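PDB 3RZA: tripeptidase from Staphylococcus aureus subsp. aureus, which probably hydrolyses tripeptides as a zinc-dependent peptidase of the M20/M25/M40 family. Local coordinates for residues 181-186 against 321-326. Numbering follows the deposited sequence.
Sequences FGYAID and KIAQES. With ZN (zinc ion), chain C.
Tyr183 and Ala323 are the nearest CA pair, 8.7 Å apart, where strand 181-184 packs against helix segment 321-326. The two axes approach to 10.4 Å, with chain directions 54° apart. That spacing is bridged mainly by side chains, over a modest 156 Å² of buried surface. Tyr183 carries much of the contact: with CG anti to its carbonyl carbon (chi1 -59°), the ring extends to the helix, and its CE1 lies 3.8 Å from Ala323 CB, approached obliquely. The phenol oxygen continues past this methyl to Ile322, where Tyr183 OH sits 3.6 Å from Ile322 CB and 3.7 Å from Ile322 CG2, the two side chains crossing at roughly a right angle. Two residues back on the same strand face, Phe181 presents the far end of its ring, CZ lying 3.7 Å from Ile322 CD1. Ile322 is thus shared, its CB and CG2 serving the tyrosine and its CD1 the phenylalanine. Tyr183 OH is hydrogen-bonded to Val319 O in the same helix, so this buried hydroxyl has a polar partner. At the end of the inverse gamma turn centred on Ile185, Asp186 OD1 binds zinc at 2.1 Å, alongside His98 and Asp129. The chemistry implies that this face of strand 181-184, which leads into the zinc ligand Asp186, is joined to helix 318-329 by buried apolar packing, with the tyrosine hydroxyl adding a polar tie to the helix backbone.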
loop_
_atom_site.group_PDB
_atom_site.type_symbol
_atom_site.label_atom_id
_atom_site.label_comp_id
_atom_site.label_asym_id
_atom_site.label_seq_id
_atom_site.Cartn_x
_atom_site.Cartn_y
_atom_site.Cartn_z
ATOM N N PHE A 181 1.939 -46.570 1.569
ATOM C CA PHE A 181 1.892 -45.452 0.611
ATOM C C PHE A 181 0.471 -44.922 0.510
ATOM O O PHE A 181 -0.469 -45.515 1.069
ATOM C CB PHE A 181 2.407 -45.881 -0.784
ATOM C CG PHE A 181 1.759 -47.144 -1.327
ATOM C CD1 PHE A 181 0.497 -47.100 -1.961
ATOM C CD2 PHE A 181 2.410 -48.373 -1.228
ATOM C CE1 PHE A 181 -0.099 -48.262 -2.456
ATOM C CE2 PHE A 181 1.821 -49.537 -1.740
ATOM C CZ PHE A 181 0.554 -49.481 -2.339
ATOM N N GLY A 182 0.297 -43.810 -0.196
ATOM C CA GLY A 182 -1.035 -43.321 -0.452
ATOM C C GLY A 182 -1.205 -42.121 -1.318
ATOM O O GLY A 182 -0.321 -41.762 -2.069
ATOM N N TYR A 183 -2.414 -41.564 -1.271
ATOM C CA TYR A 183 -2.893 -40.646 -2.280
ATOM C C TYR A 183 -3.606 -39.478 -1.656
ATOM O O TYR A 183 -4.555 -39.681 -0.891
ATOM C CB TYR A 183 -3.845 -41.364 -3.221
ATOM C CG TYR A 183 -3.181 -42.523 -3.897
ATOM C CD1 TYR A 183 -2.319 -42.318 -4.979
ATOM C CD2 TYR A 183 -3.326 -43.830 -3.391
ATOM C CE1 TYR A 183 -1.666 -43.394 -5.589
ATOM C CE2 TYR A 183 -2.672 -44.906 -3.987
ATOM C CZ TYR A 183 -1.849 -44.686 -5.090
ATOM O OH TYR A 183 -1.176 -45.759 -5.664
ATOM N N ALA A 184 -3.165 -38.263 -1.979
ATOM C CA ALA A 184 -3.949 -37.051 -1.706
ATOM C C ALA A 184 -4.892 -36.817 -2.880
ATOM O O ALA A 184 -4.440 -36.654 -3.999
ATOM C CB ALA A 184 -3.035 -35.874 -1.483
ATOM N N ILE A 185 -6.203 -36.837 -2.618
ATOM C CA ILE A 185 -7.222 -36.692 -3.655
ATOM C C ILE A 185 -7.501 -35.193 -3.786
ATOM O O ILE A 185 -8.547 -34.694 -3.341
ATOM C CB ILE A 185 -8.538 -37.513 -3.314
ATOM C CG1 ILE A 185 -8.206 -38.987 -2.934
ATOM C CG2 ILE A 185 -9.522 -37.480 -4.501
ATOM C CD1 ILE A 185 -9.402 -39.761 -2.372
ATOM N N ASP A 186 -6.542 -34.462 -4.363
ATOM C CA ASP A 186 -6.519 -32.998 -4.272
ATOM C C ASP A 186 -5.526 -32.292 -5.263
ATOM O O ASP A 186 -4.867 -31.337 -4.889
ATOM C CB ASP A 186 -6.181 -32.591 -2.802
ATOM C CG ASP A 186 -6.398 -31.101 -2.516
ATOM O OD1 ASP A 186 -7.336 -30.509 -3.080
ATOM O OD2 ASP A 186 -5.638 -30.521 -1.703
ATOM N N LYS A 321 2.777 -46.495 -10.057
ATOM C CA LYS A 321 2.299 -47.529 -10.989
ATOM C C LYS A 321 0.842 -47.948 -10.752
ATOM O O LYS A 321 0.087 -48.122 -11.701
ATOM C CB LYS A 321 3.221 -48.760 -10.945
ATOM C CG LYS A 321 4.665 -48.480 -11.470
ATOM C CD LYS A 321 4.715 -48.510 -13.010
ATOM C CE LYS A 321 5.791 -47.587 -13.628
ATOM N NZ LYS A 321 5.325 -46.170 -13.905
ATOM N N ILE A 322 0.442 -48.065 -9.492
ATOM C CA ILE A 322 -0.966 -48.359 -9.140
ATOM C C ILE A 322 -1.924 -47.205 -9.560
ATOM O O ILE A 322 -3.010 -47.462 -10.114
ATOM C CB ILE A 322 -1.104 -48.725 -7.643
ATOM C CG1 ILE A 322 -0.383 -50.059 -7.354
ATOM C CG2 ILE A 322 -2.562 -48.819 -7.247
ATOM C CD1 ILE A 322 -0.039 -50.291 -5.861
ATOM N N ALA A 323 -1.500 -45.950 -9.391
ATOM C CA ALA A 323 -2.316 -44.788 -9.852
ATOM C C ALA A 323 -2.483 -44.773 -11.376
ATOM O O ALA A 323 -3.594 -44.518 -11.905
ATOM C CB ALA A 323 -1.698 -43.456 -9.374
ATOM N N GLN A 324 -1.380 -45.032 -12.081
ATOM C CA GLN A 324 -1.413 -45.100 -13.526
ATOM C C GLN A 324 -2.240 -46.302 -14.029
ATOM O O GLN A 324 -3.014 -46.158 -14.970
ATOM C CB GLN A 324 0.006 -45.143 -14.114
ATOM C CG GLN A 324 0.792 -43.855 -13.979
ATOM C CD GLN A 324 2.142 -44.004 -14.616
ATOM O OE1 GLN A 324 2.987 -44.727 -14.101
ATOM N NE2 GLN A 324 2.331 -43.396 -15.788
ATOM N N GLU A 325 -2.083 -47.467 -13.391
ATOM C CA GLU A 325 -2.884 -48.677 -13.747
ATOM C C GLU A 325 -4.395 -48.429 -13.590
ATOM O O GLU A 325 -5.176 -48.732 -14.514
ATOM C CB GLU A 325 -2.467 -49.889 -12.902
ATOM C CG GLU A 325 -3.155 -51.242 -13.307
ATOM C CD GLU A 325 -2.775 -52.430 -12.397
ATOM O OE1 GLU A 325 -1.788 -52.336 -11.641
ATOM O OE2 GLU A 325 -3.491 -53.455 -12.439
ATOM N N SER A 326 -4.785 -47.855 -12.447
ATOM C CA SER A 326 -6.208 -47.485 -12.171
ATOM C C SER A 326 -6.764 -46.528 -13.246
ATOM O O SER A 326 -7.881 -46.716 -13.736
ATOM C CB SER A 326 -6.369 -46.893 -10.769
ATOM O OG SER A 326 -5.838 -45.554 -10.635
HETATM ZN ZN ZN C . -7.572 -28.623 -2.091
HETATM O O HOH W 1 -6.184 -27.149 -2.597
#